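Local coordinates for aminotransferase (Neisseria meningitidis Z2491, PDB 3JTX), which probably transfers amino groups between amino acids and 2-oxo acids, using covalently bound pyridoxal 5'-phosphate, as a class I/II aminotransferase, at residues Leu71-Ala76 and Ala90-Pro96; Trp78-Tyr83 and Glu208-Glu212. One frame throughout, in Å; residues are numbered along the deposited sequence. Where two conformers were deposited one is given.

Interaction 1: Leu71-Ala76 and Ala90-Pro96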
loop_
_atom_site.group_PDB
_atom_site.type_symbol
_atom_site.label_atom_id
_atom_site.label_comp_id
_atom_site.label_asym_id
_atom_site.label_seq_id
_atom_site.Cartn_x
_atom_site.Cartn_y
_atom_site.Cartn_z
ATOM N N LEU A 71 -5.476 -5.201 -17.588
ATOM C CA LEU A 71 -5.220 -6.025 -16.395
ATOM C C LEU A 71 -6.524 -6.556 -15.797
ATOM O O LEU A 71 -6.610 -7.732 -15.449
ATOM C CB LEU A 71 -4.414 -5.271 -15.326
ATOM C CG LEU A 71 -4.257 -5.967 -13.966
ATOM C CD1 LEU A 71 -3.604 -7.345 -14.147
ATOM C CD2 LEU A 71 -3.455 -5.076 -13.003
ATOM N N ARG A 72 -7.541 -5.703 -15.654
ATOM C CA ARG A 72 -8.809 -6.179 -15.097
ATOM C C ARG A 72 -9.421 -7.268 -16.000
ATOM O O ARG A 72 -10.016 -8.244 -15.515
ATOM C CB ARG A 72 -9.770 -5.021 -14.826
ATOM C CG ARG A 72 -9.367 -4.225 -13.572
ATOM C CD ARG A 72 -10.265 -3.048 -13.269
ATOM N NE ARG A 72 -9.825 -1.875 -14.020
ATOM C CZ ARG A 72 -10.424 -1.379 -15.096
ATOM N NH1 ARG A 72 -11.520 -1.921 -15.580
ATOM N NH2 ARG A 72 -9.922 -0.317 -15.678
ATOM N N GLN A 73 -9.231 -7.129 -17.310
ATOM C CA GLN A 73 -9.739 -8.107 -18.266
ATOM C C GLN A 73 -8.971 -9.425 -18.208
ATOM O O GLN A 73 -9.572 -10.506 -18.360
ATOM C CB GLN A 73 -9.767 -7.528 -19.699
ATOM C CG GLN A 73 -10.494 -8.407 -20.694
ATOM C CD GLN A 73 -11.956 -8.626 -20.324
ATOM O OE1 GLN A 73 -12.665 -7.677 -20.001
ATOM N NE2 GLN A 73 -12.409 -9.875 -20.378
ATOM N N ALA A 74 -7.656 -9.353 -17.977
ATOM C CA ALA A 74 -6.851 -10.565 -17.776
ATOM C C ALA A 74 -7.345 -11.337 -16.543
ATOM O O ALA A 74 -7.428 -12.569 -16.552
ATOM C CB ALA A 74 -5.382 -10.219 -17.617
ATOM N N CYS A 75 -7.678 -10.605 -15.485
ATOM C CA CYS A 75 -8.248 -11.224 -14.295
ATOM C C CYS A 75 -9.603 -11.861 -14.594
ATOM O O CYS A 75 -9.855 -12.995 -14.175
ATOM C CB CYS A 75 -8.364 -10.220 -13.157
ATOM S SG CYS A 75 -6.769 -9.600 -12.622
ATOM N N ALA A 76 -10.460 -11.134 -15.306
ATOM C CA ALA A 76 -11.788 -11.641 -15.718
ATOM C C ALA A 76 -11.665 -12.897 -16.580
ATOM O O ALA A 76 -12.404 -13.875 -16.392
ATOM C CB ALA A 76 -12.562 -10.567 -16.450
ATOM N N ALA A 90 -15.060 -7.075 -15.852
ATOM C CA ALA A 90 -13.814 -6.337 -15.659
ATOM C C ALA A 90 -14.050 -4.847 -15.397
ATOM O O ALA A 90 -13.272 -4.216 -14.683
ATOM C CB ALA A 90 -12.865 -6.537 -16.865
ATOM N N ASP A 91 -15.134 -4.295 -15.938
ATOM C CA ASP A 91 -15.444 -2.859 -15.766
ATOM C C ASP A 91 -15.890 -2.460 -14.356
ATOM O O ASP A 91 -15.778 -1.281 -14.010
ATOM C CB ASP A 91 -16.583 -2.420 -16.711
ATOM C CG ASP A 91 -16.213 -2.490 -18.189
ATOM O OD1 ASP A 91 -15.026 -2.332 -18.544
ATOM O OD2 ASP A 91 -17.141 -2.667 -19.008
ATOM N N ASN A 92 -16.436 -3.384 -13.552
ATOM C CA ASN A 92 -16.920 -2.955 -12.241
ATOM C C ASN A 92 -16.852 -3.973 -11.103
ATOM O O ASN A 92 -17.118 -3.606 -9.969
ATOM C CB ASN A 92 -18.322 -2.330 -12.341
ATOM C CG ASN A 92 -19.381 -3.303 -12.824
ATOM O OD1 ASN A 92 -19.171 -4.507 -12.868
ATOM N ND2 ASN A 92 -20.542 -2.768 -13.178
ATOM N N GLU A 93 -16.416 -5.206 -11.380
ATOM C CA GLU A 93 -16.357 -6.261 -10.351
ATOM C C GLU A 93 -14.961 -6.723 -9.969
ATOM O O GLU A 93 -14.817 -7.684 -9.211
ATOM C CB GLU A 93 -17.181 -7.473 -10.790
ATOM C CG GLU A 93 -18.679 -7.218 -10.791
ATOM C CD GLU A 93 -19.503 -8.451 -11.106
ATOM O OE1 GLU A 93 -19.274 -9.070 -12.167
ATOM O OE2 GLU A 93 -20.392 -8.791 -10.285
ATOM N N ILE A 94 -13.937 -6.041 -10.477
ATOM C CA ILE A 94 -12.548 -6.412 -10.240
ATOM C C ILE A 94 -11.683 -5.178 -9.952
ATOM O O ILE A 94 -11.711 -4.211 -10.700
ATOM C CB ILE A 94 -11.959 -7.132 -11.474
ATOM C CG1 ILE A 94 -12.808 -8.351 -11.828
ATOM C CG2 ILE A 94 -10.477 -7.508 -11.231
ATOM C CD1 ILE A 94 -12.283 -9.207 -12.967
ATOM N N LEU A 95 -10.913 -5.204 -8.866
ATOM C CA LEU A 95 -9.841 -4.197 -8.656
ATOM C C LEU A 95 -8.508 -4.899 -8.466
ATOM O O LEU A 95 -8.412 -5.862 -7.700
ATOM C CB LEU A 95 -10.096 -3.314 -7.421
ATOM C CG LEU A 95 -11.271 -2.334 -7.461
ATOM C CD1 LEU A 95 -11.415 -1.582 -6.090
ATOM C CD2 LEU A 95 -11.122 -1.355 -8.670
ATOM N N PRO A 96 -7.459 -4.413 -9.146
ATOM C CA PRO A 96 -6.143 -4.935 -8.772
ATOM C C PRO A 96 -5.688 -4.441 -7.395
ATOM O O PRO A 96 -6.024 -3.314 -6.973
ATOM C CB PRO A 96 -5.228 -4.394 -9.873
ATOM C CG PRO A 96 -5.918 -3.183 -10.394
ATOM C CD PRO A 96 -7.381 -3.309 -10.119
HETATM O O HOH W 1 -15.222 -8.079 -18.576
#
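Arg72 lies across Ala90 and Ile94, the three residues that bury most surface here. Its chain runs straight through CG and then bends at chi3 (-86°), which brings NH1 to Ala90 O at 3.0 Å with an N-H...O angle of 160°. The acceptor lies in the guanidinium plane, whereas NH1 sits well above the carbonyl plane of Ala90. Backbone carbonyls of Ala66 and Gly67 take NE and NH2, so main-chain oxygens pin all three nitrogens. Arg72 CD passes 3.2 Å from Ile94 O. The methyl of Ala90 settles on the helix, 4.1 Å from Ala76 CB, and one water joins Gln73 OE1 to Ala90 N, while Gln73 NE2 is bound to Asn77 OD1. Ile94 splits its branches: CG2 meets Cys75 CB at 3.9 Å, while CD1 reaches 3.7 Å from Ala76 CB. Beyond it, Leu71 CD2 packs on Pro96 CB (3.7 Å). The axes of helical segment 71-76 and strand 94-96 run at 120°, 8.4 Å apart at closest approach. Strand 94-97 edges the seven-stranded sheet beside antiparallel strand 255-259; helix 280-291 packs on Leu71, and helix 261-274 meets Leu95 on the face turned from helix 69-82.

Interaction 2: Trp78-Tyr83 and Glu208-Glu212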
loop_
_atom_site.group_PDB
_atom_site.type_symbol
_atom_site.label_atom_id
_atom_site.label_comp_id
_atom_site.label_asym_id
_atom_site.label_seq_id
_atom_site.Cartn_x
_atom_site.Cartn_y
_atom_site.Cartn_z
ATOM N N TRP A 78 -9.042 -14.996 -16.695
ATOM C CA TRP A 78 -8.548 -16.054 -15.814
ATOM C C TRP A 78 -9.669 -16.709 -14.990
ATOM O O TRP A 78 -9.748 -17.940 -14.911
ATOM C CB TRP A 78 -7.462 -15.538 -14.860
ATOM C CG TRP A 78 -6.980 -16.625 -13.952
ATOM C CD1 TRP A 78 -6.111 -17.637 -14.268
ATOM C CD2 TRP A 78 -7.371 -16.842 -12.593
ATOM N NE1 TRP A 78 -5.933 -18.457 -13.186
ATOM C CE2 TRP A 78 -6.693 -17.993 -12.144
ATOM C CE3 TRP A 78 -8.220 -16.172 -11.715
ATOM C CZ2 TRP A 78 -6.846 -18.496 -10.845
ATOM C CZ3 TRP A 78 -8.362 -16.660 -10.420
ATOM C CH2 TRP A 78 -7.680 -17.813 -10.000
ATOM N N LEU A 79 -10.534 -15.884 -14.401
ATOM C CA LEU A 79 -11.673 -16.380 -13.612
ATOM C C LEU A 79 -12.599 -17.286 -14.440
ATOM O O LEU A 79 -13.096 -18.295 -13.946
ATOM C CB LEU A 79 -12.495 -15.211 -13.044
ATOM C CG LEU A 79 -11.871 -14.413 -11.884
ATOM C CD1 LEU A 79 -12.617 -13.105 -11.691
ATOM C CD2 LEU A 79 -11.848 -15.208 -10.563
ATOM N N LYS A 80 -12.865 -16.887 -15.680
ATOM C CA LYS A 80 -13.724 -17.672 -16.566
ATOM C C LYS A 80 -13.104 -19.029 -16.885
ATOM O O LYS A 80 -13.818 -20.047 -16.920
ATOM C CB LYS A 80 -14.018 -16.922 -17.868
ATOM C CG LYS A 80 -15.163 -17.557 -18.644
ATOM C CD LYS A 80 -15.633 -16.712 -19.830
ATOM C CE LYS A 80 -16.763 -17.433 -20.558
ATOM N NZ LYS A 80 -17.057 -16.815 -21.887
ATOM N N ARG A 81 -11.792 -19.040 -17.132
ATOM C CA ARG A 81 -11.068 -20.290 -17.377
ATOM C C ARG A 81 -11.036 -21.173 -16.142
ATOM O O ARG A 81 -11.186 -22.388 -16.233
ATOM C CB ARG A 81 -9.632 -20.007 -17.820
ATOM C CG ARG A 81 -9.513 -19.424 -19.233
ATOM C CD ARG A 81 -8.096 -19.575 -19.800
ATOM N NE ARG A 81 -7.039 -19.148 -18.884
ATOM C CZ ARG A 81 -6.674 -17.883 -18.679
ATOM N NH1 ARG A 81 -7.287 -16.893 -19.323
ATOM N NH2 ARG A 81 -5.691 -17.605 -17.832
ATOM N N ARG A 82 -10.819 -20.559 -14.987
ATOM C CA ARG A 82 -10.530 -21.296 -13.770
ATOM C C ARG A 82 -11.787 -21.857 -13.103
ATOM O O ARG A 82 -11.735 -22.951 -12.511
ATOM C CB ARG A 82 -9.767 -20.387 -12.783
ATOM C CG ARG A 82 -9.604 -20.956 -11.372
ATOM C CD ARG A 82 -8.783 -22.246 -11.344
ATOM N NE ARG A 82 -8.602 -22.702 -9.973
ATOM C CZ ARG A 82 -9.523 -23.342 -9.258
ATOM N NH1 ARG A 82 -10.684 -23.679 -9.803
ATOM N NH2 ARG A 82 -9.261 -23.686 -8.001
ATOM N N TYR A 83 -12.895 -21.114 -13.203
ATOM C CA TYR A 83 -14.152 -21.470 -12.542
ATOM C C TYR A 83 -15.261 -21.800 -13.549
ATOM O O TYR A 83 -16.410 -21.352 -13.417
ATOM C CB TYR A 83 -14.554 -20.362 -11.554
ATOM C CG TYR A 83 -13.495 -20.176 -10.487
ATOM C CD1 TYR A 83 -13.296 -21.136 -9.490
ATOM C CD2 TYR A 83 -12.648 -19.076 -10.503
ATOM C CE1 TYR A 83 -12.303 -20.975 -8.516
ATOM C CE2 TYR A 83 -11.666 -18.913 -9.548
ATOM C CZ TYR A 83 -11.491 -19.863 -8.554
ATOM O OH TYR A 83 -10.479 -19.675 -7.636
ATOM N N GLU A 208 -8.434 -16.541 -0.982
ATOM C CA GLU A 208 -8.266 -17.691 -1.875
ATOM C C GLU A 208 -6.878 -17.817 -2.511
ATOM O O GLU A 208 -6.722 -18.427 -3.582
ATOM C CB GLU A 208 -9.371 -17.659 -2.940
ATOM C CG GLU A 208 -10.732 -17.868 -2.287
ATOM C CD GLU A 208 -11.933 -17.800 -3.220
ATOM O OE1 GLU A 208 -11.777 -17.680 -4.461
ATOM O OE2 GLU A 208 -13.050 -17.877 -2.667
ATOM N N CYS A 209 -5.858 -17.315 -1.821
ATOM C CA CYS A 209 -4.514 -17.265 -2.399
ATOM C C CYS A 209 -3.897 -18.644 -2.665
ATOM O O CYS A 209 -2.942 -18.742 -3.441
ATOM C CB CYS A 209 -3.586 -16.419 -1.512
ATOM S SG CYS A 209 -4.128 -14.685 -1.435
ATOM N N TYR A 210 -4.424 -19.707 -2.042
ATOM C CA TYR A 210 -3.923 -21.085 -2.324
ATOM C C TYR A 210 -4.740 -21.820 -3.388
ATOM O O TYR A 210 -4.545 -23.019 -3.597
ATOM C CB TYR A 210 -3.838 -21.929 -1.038
ATOM C CG TYR A 210 -2.810 -21.395 -0.068
ATOM C CD1 TYR A 210 -1.466 -21.755 -0.174
ATOM C CD2 TYR A 210 -3.174 -20.492 0.937
ATOM C CE1 TYR A 210 -0.517 -21.246 0.710
ATOM C CE2 TYR A 210 -2.230 -19.972 1.815
ATOM C CZ TYR A 210 -0.908 -20.351 1.702
ATOM O OH TYR A 210 0.028 -19.845 2.575
ATOM N N SER A 211 -5.644 -21.124 -4.078
ATOM C CA SER A 211 -6.569 -21.792 -5.014
ATOM C C SER A 211 -5.890 -22.676 -6.069
ATOM O O SER A 211 -6.519 -23.619 -6.587
ATOM C CB SER A 211 -7.444 -20.765 -5.746
ATOM O OG SER A 211 -6.678 -20.018 -6.668
ATOM N N GLU A 212 -4.639 -22.363 -6.419
ATOM C CA GLU A 212 -3.943 -23.089 -7.493
ATOM C C GLU A 212 -2.998 -24.168 -7.005
ATOM O O GLU A 212 -2.413 -24.862 -7.818
ATOM C CB GLU A 212 -3.170 -22.121 -8.398
ATOM C CG GLU A 212 -4.043 -21.020 -8.964
ATOM C CD GLU A 212 -5.295 -21.592 -9.564
ATOM O OE1 GLU A 212 -5.169 -22.291 -10.585
ATOM O OE2 GLU A 212 -6.387 -21.403 -8.979
HETATM O O HOH W 2 -4.100 -20.703 -12.519
#
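Arg82 and Glu212 form a buried salt bridge in the large PLP-binding domain of this fold type I aminotransferase, joining the end of helix 69-82 to the loop that follows strand 203-207. Arg82 bends at chi2 (63°), which turns its otherwise extended end toward the loop. Its NE donates to the syn lone pair of Glu212 OE2 at 2.8 Å, although the guanidinium and carboxylate planes are turned 53° apart. A second hydrogen bond runs from Arg82 NH2 to Ser211 O (3.1 Å), so the guanidinium edge grips both a side chain and the backbone of the loop; NH2 also reaches Pro220 O. Van der Waals contacts fill in around the charges. The indole of Trp78 turns its edge to the carboxylate, CZ2 lying 3.5 Å from Glu212 OE2, and Tyr83 OH touches Ser211 CB at 3.7 Å. A water bridges Trp78 NE1 and Glu212 OE1, giving the other carboxylate oxygen a partner. Within the type I turn Glu208-Ser211, Tyr210 points the other way and its OH bonds to O3 of the cofactor-modified lysine at position 245. The OE2 atom of Glu212 is held twice: besides Arg82 NE, Ser211 OG donates to its anti lone pair at 2.7 Å.

Both interactions use helix 69-82, its first half in interaction 1 and its C-terminal end in interaction 2, with centres 13 Å apart; Ile94 CD1 and Leu79 CD1 meet at 4.1 Å and join the two. Interaction 1 links segments 14 residues apart at their closest ends and buries twice the surface, with several apolar pairs around one arginine, but Gln73 and Asp91 at its margin are exposed. Interaction 2 bridges 124 intervening residues, and all its touching residues are buried. An arginine binds loop carbonyl oxygen in each, yet only Arg82 also meets a carboxylate across its contact. The first contact sits on the edge strand of the large sheet; the second is made by the loop whose Tyr210 reaches the cofactor.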